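Malate dehydrogenase (PDB 1V9N) catalyses the NAD-dependent, reversible oxidation of (S)-malate to oxaloacetate as a homodimer of the LDH2/MDH2 family. Local coordinates at residues 170-175 / 179-184; 302-307 / 319-324. All coordinates share one frame; numbering follows the deposited sequence.

Contact 1. Residues 170-175 / 179-184; sequences IALAAP and KPFLLD. With NDP (NADPH dihydro-nicotinamide-adenine-dinucleotide phosphate), chain B.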
ATOM      1  N   ILE A 170      -4.419   6.020  -0.174  1.00 17.86           N
ATOM      2  CA  ILE A 170      -4.068   5.081  -1.225  1.00 18.54           C
ATOM      3  C   ILE A 170      -5.379   4.535  -1.767  1.00 18.39           C
ATOM      4  O   ILE A 170      -6.250   4.130  -0.997  1.00 18.49           O
ATOM      5  CB  ILE A 170      -3.256   3.887  -0.696  1.00 21.37           C
ATOM      6  CG1 ILE A 170      -1.899   4.361  -0.179  1.00 22.51           C
ATOM      7  CG2 ILE A 170      -3.100   2.846  -1.803  1.00 22.49           C
ATOM      8  CD1 ILE A 170      -1.073   3.262   0.474  1.00 24.99           C
ATOM      9  N   ALA A 171      -5.525   4.527  -3.086  1.00 16.18           N
ATOM     10  CA  ALA A 171      -6.741   4.010  -3.690  1.00 15.61           C
ATOM     11  C   ALA A 171      -6.436   3.084  -4.859  1.00 15.75           C
ATOM     12  O   ALA A 171      -5.529   3.349  -5.650  1.00 14.35           O
ATOM     13  CB  ALA A 171      -7.625   5.162  -4.160  1.00 14.80           C
ATOM     14  N   LEU A 172      -7.188   1.991  -4.944  1.00 14.50           N
ATOM     15  CA  LEU A 172      -7.056   1.038  -6.032  1.00 15.50           C
ATOM     16  C   LEU A 172      -8.449   0.618  -6.462  1.00 15.68           C
ATOM     17  O   LEU A 172      -9.279   0.216  -5.641  1.00 16.47           O
ATOM     18  CB  LEU A 172      -6.253  -0.205  -5.619  1.00 16.56           C
ATOM     19  CG  LEU A 172      -6.009  -1.198  -6.775  1.00 16.76           C
ATOM     20  CD1 LEU A 172      -4.742  -1.987  -6.505  1.00 18.51           C
ATOM     21  CD2 LEU A 172      -7.206  -2.134  -6.949  1.00 14.03           C
ATOM     22  N   ALA A 173      -8.704   0.727  -7.758  1.00 13.52           N
ATOM     23  CA  ALA A 173      -9.990   0.344  -8.309  1.00 14.24           C
ATOM     24  C   ALA A 173      -9.732  -0.677  -9.405  1.00 14.36           C
ATOM     25  O   ALA A 173      -8.776  -0.550 -10.168  1.00 13.75           O
ATOM     26  CB  ALA A 173     -10.701   1.565  -8.883  1.00 13.86           C
ATOM     27  N   ALA A 174     -10.570  -1.702  -9.466  1.00 13.18           N
ATOM     28  CA  ALA A 174     -10.436  -2.724 -10.493  1.00 14.98           C
ATOM     29  C   ALA A 174     -11.833  -3.082 -10.980  1.00 16.82           C
ATOM     30  O   ALA A 174     -12.777  -3.111 -10.197  1.00 19.45           O
ATOM     31  CB  ALA A 174      -9.748  -3.954  -9.923  1.00 14.82           C
ATOM     32  N   PRO A 175     -11.989  -3.345 -12.284  1.00 18.38           N
ATOM     33  CA  PRO A 175     -13.318  -3.698 -12.788  1.00 19.29           C
ATOM     34  C   PRO A 175     -13.709  -5.124 -12.381  1.00 21.81           C
ATOM     35  O   PRO A 175     -12.844  -5.979 -12.173  1.00 19.80           O
ATOM     36  CB  PRO A 175     -13.162  -3.546 -14.300  1.00 18.45           C
ATOM     37  CG  PRO A 175     -11.739  -3.936 -14.526  1.00 17.98           C
ATOM     38  CD  PRO A 175     -11.007  -3.263 -13.384  1.00 17.65           C
ATOM     39  N   LYS A 179     -20.090  -3.960 -10.020  1.00 23.67           N
ATOM     40  CA  LYS A 179     -19.491  -2.656  -9.740  1.00 25.08           C
ATOM     41  C   LYS A 179     -18.008  -2.799  -9.419  1.00 24.84           C
ATOM     42  O   LYS A 179     -17.577  -3.792  -8.826  1.00 24.37           O
ATOM     43  CB  LYS A 179     -20.229  -1.962  -8.595  1.00 26.65           C
ATOM     44  CG  LYS A 179     -21.628  -1.521  -8.995  1.00 29.48           C
ATOM     45  CD  LYS A 179     -22.378  -0.814  -7.881  1.00 33.46           C
ATOM     46  CE  LYS A 179     -23.794  -0.462  -8.350  1.00 34.79           C
ATOM     47  NZ  LYS A 179     -24.655   0.068  -7.257  1.00 37.24           N
ATOM     48  N   PRO A 180     -17.202  -1.804  -9.810  1.00 23.77           N
ATOM     49  CA  PRO A 180     -15.763  -1.858  -9.550  1.00 22.03           C
ATOM     50  C   PRO A 180     -15.382  -2.083  -8.093  1.00 20.68           C
ATOM     51  O   PRO A 180     -16.063  -1.620  -7.170  1.00 20.24           O
ATOM     52  CB  PRO A 180     -15.268  -0.498 -10.045  1.00 23.41           C
ATOM     53  CG  PRO A 180     -16.250  -0.143 -11.124  1.00 25.15           C
ATOM     54  CD  PRO A 180     -17.565  -0.559 -10.510  1.00 24.77           C
ATOM     55  N   PHE A 181     -14.294  -2.819  -7.897  1.00 18.33           N
ATOM     56  CA  PHE A 181     -13.757  -3.032  -6.570  1.00 17.19           C
ATOM     57  C   PHE A 181     -13.130  -1.662  -6.311  1.00 19.59           C
ATOM     58  O   PHE A 181     -12.519  -1.090  -7.213  1.00 18.80           O
ATOM     59  CB  PHE A 181     -12.660  -4.095  -6.605  1.00 16.74           C
ATOM     60  CG  PHE A 181     -11.794  -4.108  -5.388  1.00 16.00           C
ATOM     61  CD1 PHE A 181     -12.160  -4.845  -4.265  1.00 17.02           C
ATOM     62  CD2 PHE A 181     -10.619  -3.358  -5.351  1.00 14.11           C
ATOM     63  CE1 PHE A 181     -11.362  -4.836  -3.117  1.00 17.58           C
ATOM     64  CE2 PHE A 181      -9.818  -3.338  -4.215  1.00 13.14           C
ATOM     65  CZ  PHE A 181     -10.187  -4.078  -3.093  1.00 15.53           C
ATOM     66  N   LEU A 182     -13.276  -1.126  -5.109  1.00 20.07           N
ATOM     67  CA  LEU A 182     -12.700   0.182  -4.833  1.00 21.23           C
ATOM     68  C   LEU A 182     -12.199   0.365  -3.413  1.00 22.33           C
ATOM     69  O   LEU A 182     -12.983   0.529  -2.478  1.00 21.90           O
ATOM     70  CB  LEU A 182     -13.710   1.290  -5.154  1.00 21.13           C
ATOM     71  CG  LEU A 182     -13.304   2.727  -4.777  1.00 25.20           C
ATOM     72  CD1 LEU A 182     -12.038   3.144  -5.534  1.00 22.86           C
ATOM     73  CD2 LEU A 182     -14.467   3.680  -5.086  1.00 18.52           C
ATOM     74  N   LEU A 183     -10.883   0.307  -3.262  1.00 20.15           N
ATOM     75  CA  LEU A 183     -10.254   0.534  -1.975  1.00 19.23           C
ATOM     76  C   LEU A 183      -9.867   2.007  -2.034  1.00 19.13           C
ATOM     77  O   LEU A 183      -9.313   2.464  -3.034  1.00 16.05           O
ATOM     78  CB  LEU A 183      -8.995  -0.325  -1.823  1.00 18.65           C
ATOM     79  CG  LEU A 183      -8.084  -0.025  -0.621  1.00 18.78           C
ATOM     80  CD1 LEU A 183      -8.858  -0.245   0.680  1.00 16.25           C
ATOM     81  CD2 LEU A 183      -6.860  -0.932  -0.667  1.00 16.90           C
ATOM     82  N   ASP A 184     -10.191   2.751  -0.986  1.00 18.64           N
ATOM     83  CA  ASP A 184      -9.850   4.168  -0.921  1.00 20.46           C
ATOM     84  C   ASP A 184      -9.719   4.467   0.563  1.00 20.12           C
ATOM     85  O   ASP A 184     -10.717   4.610   1.260  1.00 20.84           O
ATOM     86  CB  ASP A 184     -10.949   5.026  -1.562  1.00 19.66           C
ATOM     87  CG  ASP A 184     -10.539   6.479  -1.693  1.00 20.74           C
ATOM     88  OD1 ASP A 184      -9.380   6.785  -1.331  1.00 18.60           O
ATOM     89  OD2 ASP A 184     -11.357   7.306  -2.151  1.00 16.89           O
TER
HETATM   90  PA  NDP B 401     -12.827   4.492   5.338  1.00 27.15           P
HETATM   91  O1A NDP B 401     -14.115   5.136   5.243  1.00 29.38           O
HETATM   92  O2A NDP B 401     -12.307   3.872   6.606  1.00 28.04           O
HETATM   93  O5B NDP B 401     -12.769   3.373   4.140  1.00 28.10           O
HETATM   94  C5B NDP B 401     -11.599   2.561   3.927  1.00 26.61           C
HETATM   95  C4B NDP B 401     -11.924   1.679   2.707  1.00 25.06           C
HETATM   96  O4B NDP B 401     -12.432   0.456   3.270  1.00 26.29           O
HETATM   97  C3B NDP B 401     -12.968   2.155   1.735  1.00 25.38           C
HETATM   98  O3B NDP B 401     -12.536   1.772   0.394  1.00 21.60           O
HETATM   99  C2B NDP B 401     -14.239   1.473   2.096  1.00 23.71           C
HETATM  100  O2B NDP B 401     -15.227   1.312   1.062  1.00 23.34           O
HETATM  101  C1B NDP B 401     -13.715   0.207   2.700  1.00 25.55           C
HETATM  102  N9A NDP B 401     -14.533  -0.349   3.814  1.00 29.54           N
HETATM  103  C8A NDP B 401     -15.229   0.332   4.853  1.00 29.06           C
HETATM  104  N7A NDP B 401     -15.817  -0.518   5.662  1.00 30.72           N
HETATM  105  C5A NDP B 401     -15.531  -1.768   5.192  1.00 30.65           C
HETATM  106  C6A NDP B 401     -15.849  -3.101   5.605  1.00 31.23           C
HETATM  107  N6A NDP B 401     -16.594  -3.306   6.696  1.00 31.29           N
HETATM  108  N1A NDP B 401     -15.382  -4.175   4.878  1.00 30.98           N
HETATM  109  C2A NDP B 401     -14.613  -3.975   3.759  1.00 29.37           C
HETATM  110  N3A NDP B 401     -14.255  -2.761   3.292  1.00 28.90           N
HETATM  111  C4A NDP B 401     -14.749  -1.687   4.057  1.00 30.06           C
HETATM  112  O3  NDP B 401     -11.647   5.384   4.808  1.00 29.05           O
HETATM  113  PN  NDP B 401     -10.919   6.742   5.188  1.00 28.90           P
HETATM  114  O1N NDP B 401      -9.531   6.373   5.447  1.00 27.75           O
HETATM  115  O2N NDP B 401     -11.738   7.249   6.341  1.00 31.25           O
HETATM  116  O5D NDP B 401     -11.126   7.581   3.852  1.00 27.80           O
HETATM  117  C5D NDP B 401     -11.536   8.977   3.854  1.00 29.72           C
HETATM  118  C4D NDP B 401     -11.643   9.523   2.378  1.00 28.48           C
HETATM  119  O4D NDP B 401     -10.887  10.720   2.336  1.00 29.86           O
HETATM  120  C3D NDP B 401     -11.061   8.632   1.252  1.00 27.84           C
HETATM  121  O3D NDP B 401     -11.968   8.673   0.142  1.00 27.28           O
HETATM  122  C2D NDP B 401      -9.689   9.207   0.948  1.00 27.69           C
HETATM  123  O2D NDP B 401      -9.305   8.956  -0.388  1.00 24.57           O
HETATM  124  C1D NDP B 401      -9.910  10.703   1.295  1.00 27.73           C
HETATM  125  N1N NDP B 401      -8.688  11.404   1.774  1.00 25.33           N
HETATM  126  C2N NDP B 401      -8.189  12.445   0.942  1.00 24.99           C
HETATM  127  C3N NDP B 401      -7.001  13.143   1.409  1.00 25.12           C
HETATM  128  C7N NDP B 401      -6.443  14.233   0.602  1.00 24.05           C
HETATM  129  O7N NDP B 401      -5.440  14.877   0.934  1.00 24.91           O
HETATM  130  N7N NDP B 401      -7.024  14.582  -0.578  1.00 24.05           N
HETATM  131  C4N NDP B 401      -6.425  12.747   2.655  1.00 27.27           C
HETATM  132  C5N NDP B 401      -6.926  11.723   3.447  1.00 26.71           C
HETATM  133  C6N NDP B 401      -8.066  11.049   3.014  1.00 26.04           C
HETATM  134  P2B NDP B 401     -16.492   2.191   0.862  1.00 26.07           P
HETATM  135  O1X NDP B 401     -17.518   1.187   0.536  1.00 25.43           O
HETATM  136  O2X NDP B 401     -16.277   3.143  -0.271  1.00 24.13           O
HETATM  137  O3X NDP B 401     -16.811   2.939   2.153  1.00 24.43           O

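Contact 2. Residues 302-307 / 319-324; sequences QMIEEI and IWIHGE. With NDP (NADPH dihydro-nicotinamide-adenine-dinucleotide phosphate), chain B.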
ATOM      1  N   GLN A 302     -15.409 -13.836  -8.518  1.00 24.46           N
ATOM      2  CA  GLN A 302     -15.526 -15.117  -7.830  1.00 25.53           C
ATOM      3  C   GLN A 302     -14.820 -15.021  -6.481  1.00 25.32           C
ATOM      4  O   GLN A 302     -15.273 -15.597  -5.484  1.00 23.99           O
ATOM      5  CB  GLN A 302     -14.913 -16.241  -8.672  1.00 29.67           C
ATOM      6  CG  GLN A 302     -15.555 -16.392 -10.048  1.00 35.20           C
ATOM      7  CD  GLN A 302     -15.280 -17.740 -10.695  1.00 39.83           C
ATOM      8  OE1 GLN A 302     -14.155 -18.241 -10.669  1.00 42.25           O
ATOM      9  NE2 GLN A 302     -16.311 -18.327 -11.294  1.00 42.68           N
HETATM   10  N   MSE A 303     -13.706 -14.294  -6.450  1.00 22.30           N
HETATM   11  CA  MSE A 303     -12.964 -14.107  -5.205  1.00 21.87           C
HETATM   12  C   MSE A 303     -13.822 -13.294  -4.236  1.00 21.13           C
HETATM   13  O   MSE A 303     -13.937 -13.631  -3.061  1.00 20.09           O
HETATM   14  CB  MSE A 303     -11.651 -13.363  -5.464  1.00 21.03           C
HETATM   15  CG  MSE A 303     -10.915 -12.947  -4.199  1.00 25.24           C
HETATM   16 SE   MSE A 303      -9.287 -11.921  -4.528  1.00 31.93          SE
HETATM   17  CE  MSE A 303     -10.064 -10.152  -4.713  1.00 29.47           C
ATOM     18  N   ILE A 304     -14.414 -12.216  -4.742  1.00 20.73           N
ATOM     19  CA  ILE A 304     -15.256 -11.353  -3.924  1.00 22.27           C
ATOM     20  C   ILE A 304     -16.444 -12.134  -3.354  1.00 23.70           C
ATOM     21  O   ILE A 304     -16.754 -12.026  -2.168  1.00 23.86           O
ATOM     22  CB  ILE A 304     -15.783 -10.155  -4.745  1.00 21.94           C
ATOM     23  CG1 ILE A 304     -14.608  -9.263  -5.176  1.00 19.68           C
ATOM     24  CG2 ILE A 304     -16.794  -9.358  -3.920  1.00 19.93           C
ATOM     25  CD1 ILE A 304     -14.983  -8.198  -6.181  1.00 15.34           C
ATOM     26  N   GLU A 305     -17.099 -12.921  -4.199  1.00 24.30           N
ATOM     27  CA  GLU A 305     -18.245 -13.705  -3.753  1.00 28.92           C
ATOM     28  C   GLU A 305     -17.850 -14.706  -2.666  1.00 28.29           C
ATOM     29  O   GLU A 305     -18.561 -14.876  -1.676  1.00 27.18           O
ATOM     30  CB  GLU A 305     -18.881 -14.444  -4.937  1.00 31.41           C
ATOM     31  CG  GLU A 305     -20.141 -15.206  -4.557  1.00 39.14           C
ATOM     32  CD  GLU A 305     -21.147 -14.327  -3.833  1.00 43.04           C
ATOM     33  OE1 GLU A 305     -21.669 -13.379  -4.461  1.00 45.93           O
ATOM     34  OE2 GLU A 305     -21.411 -14.578  -2.633  1.00 44.88           O
ATOM     35  N   GLU A 306     -16.708 -15.357  -2.844  1.00 28.68           N
ATOM     36  CA  GLU A 306     -16.241 -16.326  -1.865  1.00 29.47           C
ATOM     37  C   GLU A 306     -15.826 -15.671  -0.555  1.00 29.04           C
ATOM     38  O   GLU A 306     -15.970 -16.265   0.513  1.00 28.36           O
ATOM     39  CB  GLU A 306     -15.090 -17.144  -2.445  1.00 30.53           C
ATOM     40  CG  GLU A 306     -15.551 -18.114  -3.517  1.00 33.94           C
ATOM     41  CD  GLU A 306     -14.420 -18.937  -4.085  1.00 36.94           C
ATOM     42  OE1 GLU A 306     -13.633 -19.482  -3.285  1.00 37.16           O
ATOM     43  OE2 GLU A 306     -14.327 -19.041  -5.328  1.00 38.55           O
ATOM     44  N   ILE A 307     -15.314 -14.447  -0.625  1.00 27.01           N
ATOM     45  CA  ILE A 307     -14.921 -13.748   0.594  1.00 24.94           C
ATOM     46  C   ILE A 307     -16.178 -13.342   1.365  1.00 25.83           C
ATOM     47  O   ILE A 307     -16.270 -13.542   2.577  1.00 24.99           O
ATOM     48  CB  ILE A 307     -14.104 -12.470   0.286  1.00 24.46           C
ATOM     49  CG1 ILE A 307     -12.749 -12.841  -0.327  1.00 23.95           C
ATOM     50  CG2 ILE A 307     -13.901 -11.658   1.564  1.00 22.84           C
ATOM     51  CD1 ILE A 307     -11.879 -11.634  -0.650  1.00 19.62           C
ATOM     52  N   ILE A 319     -20.097  -9.411   5.553  1.00 36.05           N
ATOM     53  CA  ILE A 319     -18.704  -9.177   5.194  1.00 32.44           C
ATOM     54  C   ILE A 319     -18.818  -8.338   3.928  1.00 30.18           C
ATOM     55  O   ILE A 319     -19.405  -8.776   2.938  1.00 29.41           O
ATOM     56  CB  ILE A 319     -17.961 -10.493   4.876  1.00 30.97           C
ATOM     57  CG1 ILE A 319     -17.812 -11.325   6.154  1.00 29.98           C
ATOM     58  CG2 ILE A 319     -16.595 -10.185   4.277  1.00 30.05           C
ATOM     59  CD1 ILE A 319     -17.206 -12.697   5.940  1.00 28.70           C
ATOM     60  N   TRP A 320     -18.313  -7.113   3.983  1.00 28.47           N
ATOM     61  CA  TRP A 320     -18.374  -6.222   2.825  1.00 28.32           C
ATOM     62  C   TRP A 320     -17.101  -6.319   1.993  1.00 26.49           C
ATOM     63  O   TRP A 320     -16.076  -6.822   2.459  1.00 25.77           O
ATOM     64  CB  TRP A 320     -18.518  -4.760   3.261  1.00 27.92           C
ATOM     65  CG  TRP A 320     -19.719  -4.445   4.095  1.00 28.71           C
ATOM     66  CD1 TRP A 320     -19.825  -4.537   5.454  1.00 26.55           C
ATOM     67  CD2 TRP A 320     -20.979  -3.950   3.625  1.00 26.99           C
ATOM     68  NE1 TRP A 320     -21.071  -4.126   5.858  1.00 27.34           N
ATOM     69  CE2 TRP A 320     -21.800  -3.763   4.758  1.00 27.17           C
ATOM     70  CE3 TRP A 320     -21.493  -3.650   2.357  1.00 28.63           C
ATOM     71  CZ2 TRP A 320     -23.112  -3.283   4.660  1.00 27.09           C
ATOM     72  CZ3 TRP A 320     -22.800  -3.174   2.260  1.00 29.72           C
ATOM     73  CH2 TRP A 320     -23.594  -2.996   3.410  1.00 27.48           C
ATOM     74  N   ILE A 321     -17.179  -5.834   0.758  1.00 25.82           N
ATOM     75  CA  ILE A 321     -16.025  -5.789  -0.129  1.00 24.29           C
ATOM     76  C   ILE A 321     -15.776  -4.291  -0.272  1.00 23.42           C
ATOM     77  O   ILE A 321     -16.716  -3.496  -0.264  1.00 23.59           O
ATOM     78  CB  ILE A 321     -16.312  -6.419  -1.518  1.00 25.08           C
ATOM     79  CG1 ILE A 321     -15.013  -6.504  -2.324  1.00 24.36           C
ATOM     80  CG2 ILE A 321     -17.324  -5.582  -2.285  1.00 26.43           C
ATOM     81  CD1 ILE A 321     -13.938  -7.333  -1.653  1.00 22.44           C
ATOM     82  N   HIS A 322     -14.517  -3.894  -0.383  1.00 22.15           N
ATOM     83  CA  HIS A 322     -14.198  -2.479  -0.486  1.00 18.00           C
ATOM     84  C   HIS A 322     -14.887  -1.759  -1.630  1.00 18.41           C
ATOM     85  O   HIS A 322     -14.805  -2.164  -2.791  1.00 19.79           O
ATOM     86  CB  HIS A 322     -12.686  -2.312  -0.539  1.00 16.33           C
ATOM     87  CG  HIS A 322     -11.999  -2.939   0.631  1.00 14.29           C
ATOM     88  ND1 HIS A 322     -11.907  -4.304   0.785  1.00 14.89           N
ATOM     89  CD2 HIS A 322     -11.473  -2.397   1.754  1.00 13.91           C
ATOM     90  CE1 HIS A 322     -11.357  -4.577   1.956  1.00 12.57           C
ATOM     91  NE2 HIS A 322     -11.084  -3.436   2.563  1.00 15.53           N
ATOM     92  N   GLY A 323     -15.591  -0.690  -1.274  1.00 19.19           N
ATOM     93  CA  GLY A 323     -16.311   0.098  -2.256  1.00 20.22           C
ATOM     94  C   GLY A 323     -17.804  -0.186  -2.230  1.00 22.77           C
ATOM     95  O   GLY A 323     -18.604   0.630  -2.687  1.00 22.95           O
ATOM     96  N   GLU A 324     -18.176  -1.342  -1.685  1.00 23.66           N
ATOM     97  CA  GLU A 324     -19.574  -1.751  -1.618  1.00 25.60           C
ATOM     98  C   GLU A 324     -20.476  -0.794  -0.835  1.00 25.16           C
ATOM     99  O   GLU A 324     -21.506  -0.365  -1.350  1.00 25.56           O
ATOM    100  CB  GLU A 324     -19.675  -3.166  -1.042  1.00 27.74           C
ATOM    101  CG  GLU A 324     -21.088  -3.713  -0.973  1.00 30.43           C
ATOM    102  CD  GLU A 324     -21.117  -5.205  -0.709  1.00 31.74           C
ATOM    103  OE1 GLU A 324     -20.235  -5.700   0.021  1.00 30.43           O
ATOM    104  OE2 GLU A 324     -22.031  -5.881  -1.229  1.00 35.69           O
TER
HETATM  105  PA  NDP B 401     -12.827   4.492   5.338  1.00 27.15           P
HETATM  106  O1A NDP B 401     -14.115   5.136   5.243  1.00 29.38           O
HETATM  107  O2A NDP B 401     -12.307   3.872   6.606  1.00 28.04           O
HETATM  108  O5B NDP B 401     -12.769   3.373   4.140  1.00 28.10           O
HETATM  109  C5B NDP B 401     -11.599   2.561   3.927  1.00 26.61           C
HETATM  110  C4B NDP B 401     -11.924   1.679   2.707  1.00 25.06           C
HETATM  111  O4B NDP B 401     -12.432   0.456   3.270  1.00 26.29           O
HETATM  112  C3B NDP B 401     -12.968   2.155   1.735  1.00 25.38           C
HETATM  113  O3B NDP B 401     -12.536   1.772   0.394  1.00 21.60           O
HETATM  114  C2B NDP B 401     -14.239   1.473   2.096  1.00 23.71           C
HETATM  115  O2B NDP B 401     -15.227   1.312   1.062  1.00 23.34           O
HETATM  116  C1B NDP B 401     -13.715   0.207   2.700  1.00 25.55           C
HETATM  117  N9A NDP B 401     -14.533  -0.349   3.814  1.00 29.54           N
HETATM  118  C8A NDP B 401     -15.229   0.332   4.853  1.00 29.06           C
HETATM  119  N7A NDP B 401     -15.817  -0.518   5.662  1.00 30.72           N
HETATM  120  C5A NDP B 401     -15.531  -1.768   5.192  1.00 30.65           C
HETATM  121  C6A NDP B 401     -15.849  -3.101   5.605  1.00 31.23           C
HETATM  122  N6A NDP B 401     -16.594  -3.306   6.696  1.00 31.29           N
HETATM  123  N1A NDP B 401     -15.382  -4.175   4.878  1.00 30.98           N
HETATM  124  C2A NDP B 401     -14.613  -3.975   3.759  1.00 29.37           C
HETATM  125  N3A NDP B 401     -14.255  -2.761   3.292  1.00 28.90           N
HETATM  126  C4A NDP B 401     -14.749  -1.687   4.057  1.00 30.06           C
HETATM  127  O3  NDP B 401     -11.647   5.384   4.808  1.00 29.05           O
HETATM  128  PN  NDP B 401     -10.919   6.742   5.188  1.00 28.90           P
HETATM  129  O1N NDP B 401      -9.531   6.373   5.447  1.00 27.75           O
HETATM  130  O2N NDP B 401     -11.738   7.249   6.341  1.00 31.25           O
HETATM  131  O5D NDP B 401     -11.126   7.581   3.852  1.00 27.80           O
HETATM  132  C5D NDP B 401     -11.536   8.977   3.854  1.00 29.72           C
HETATM  133  C4D NDP B 401     -11.643   9.523   2.378  1.00 28.48           C
HETATM  134  O4D NDP B 401     -10.887  10.720   2.336  1.00 29.86           O
HETATM  135  C3D NDP B 401     -11.061   8.632   1.252  1.00 27.84           C
HETATM  136  O3D NDP B 401     -11.968   8.673   0.142  1.00 27.28           O
HETATM  137  C2D NDP B 401      -9.689   9.207   0.948  1.00 27.69           C
HETATM  138  O2D NDP B 401      -9.305   8.956  -0.388  1.00 24.57           O
HETATM  139  C1D NDP B 401      -9.910  10.703   1.295  1.00 27.73           C
HETATM  140  N1N NDP B 401      -8.688  11.404   1.774  1.00 25.33           N
HETATM  141  C2N NDP B 401      -8.189  12.445   0.942  1.00 24.99           C
HETATM  142  C3N NDP B 401      -7.001  13.143   1.409  1.00 25.12           C
HETATM  143  C7N NDP B 401      -6.443  14.233   0.602  1.00 24.05           C
HETATM  144  O7N NDP B 401      -5.440  14.877   0.934  1.00 24.91           O
HETATM  145  N7N NDP B 401      -7.024  14.582  -0.578  1.00 24.05           N
HETATM  146  C4N NDP B 401      -6.425  12.747   2.655  1.00 27.27           C
HETATM  147  C5N NDP B 401      -6.926  11.723   3.447  1.00 26.71           C
HETATM  148  C6N NDP B 401      -8.066  11.049   3.014  1.00 26.04           C
HETATM  149  P2B NDP B 401     -16.492   2.191   0.862  1.00 26.07           P
HETATM  150  O1X NDP B 401     -17.518   1.187   0.536  1.00 25.43           O
HETATM  151  O2X NDP B 401     -16.277   3.143  -0.271  1.00 24.13           O
HETATM  152  O3X NDP B 401     -16.811   2.939   2.153  1.00 24.43           O

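Contact 1. Residues 170-175 / 179-184
Four backbone hydrogen bonds join Leu172 to Leu183 and Ala174 to Phe181, each pair giving one in either direction. The shortest runs from Phe181 N to Ala174 O, 2.8 Å; Leu183 N to Leu172 O, 2.9 Å, is the straightest, with 164° at the hydrogen. In the non-hydrogen-bonded pairs, Ala171 CA and Ala173 CA each point a hydrogen at a carbonyl, that of Leu183 and of Phe181; Ala173 CA is 3.1 Å from Phe181 O. Apolar contacts divide by face. On one, the Leu172 and Phe181 side chains cross obliquely, Leu172 CD2 lying beside the CD2–CE2 side of the ring, 4.0 Å from Phe181 CD2; Leu172 and Phe181 pack on Met251 and Ile254 of the second subunit. On the other, Ala173 CB meets Leu182 CD1 at 3.9 Å, and helix 132-139 covers the pair through Ala135, Ala139 and Leu136. The two strands form a beta hairpin, antiparallel to within 2°, at one edge of the mixed sheet within this chain; strand 144-149 continues the sheet beyond 170-174. Polar contacts with NADPH gather at Asp184, one residue past Leu183. Its N donates to NDP O3B, the adenosine ribose hydroxyl, while the carboxylate takes both hydroxyls of the nicotinamide ribose: NDP O3D gives to Asp184 OD2 at 2.7 Å, and NDP O2D to Asp184 OD1, modelled so short that its exact length is doubtful. Asp184 shares the face of Ala171; CG anti to the backbone N (chi1 -172°) turns the carboxylate to the ribose, with Asp184 OD1 also 3.7 Å from Ala171 CB.

Contact 2. Residues 302-307 / 319-324
Ile321 faces Ile304 across this contact, the two side chains crossing at about a right angle. Its CB lies 3.8 Å from Ile304 CG2. One bond further, Ile321 CG1 makes the closest approach, 3.7 Å to Ile304 CG2, with Ile304 CG1 a little farther off. The other branch, Ile321 CG2, only grazes Ile304 CG2 at 4.1 Å, and the tip, Ile321 CD1, rests beside both Ile304 CG1 and CG2. A first torsion of -173° sends Ile321 CG1 away from its own N and alongside the helix residue. A turn later on the helix, Ile307 CG2 meets Ile319 CG2, again nearly at right angles, and Ile319 CD1 reaches Ile307 O at 3.6 Å.

The apolar wall backs a cofactor-binding turn. Residues 321-324 make a type II beta turn, in which Glu324 N bonds to Ile321 O and Glu324 OE1 returns to accept from Ile321 N, approached on its anti side. Gly323, whose positive phi (103°) suits glycine, is the N-cap of the next helix and donates its N-H to NDP O2B at 3.1 Å, the oxygen bearing the 2'-phosphate. One face of the His322 ring receives the N3A edge of the adenine, whose plane is steeply inclined to it; NDP N3A stands 3.2 Å above the ring plane, toward its rim. His322 NE2 is held by His243 O of the second subunit. Lys308 and Arg318 form salt bridges with Glu324.

Helix 293-308 thus packs on the loop that leads into helix 324-336, while Ile307 also packs on Tyr246 of the second subunit.

In the fold
Contacts 1 and 2 lie in series along the chain, their centres about 12 Å apart, and touch directly. Leu182 N probably hydrogen-bonds to His322 O at 3.0 Å, tying the outer hairpin strand to the cofactor-binding loop. Beside it, Leu183 CD1 packs on His322 CD2 at 3.6 Å, and Phe181 CD1 on Ile321 CG1 at 3.8 Å. Together they hold different parts of one NADPH: 179-184 takes the hydroxyls of both riboses, and 319-324 the adenine and the ester oxygen of the 2'-phosphate. His243 and Lys244 of the second subunit also bond to this cofactor, placing the pocket at the dimer interface.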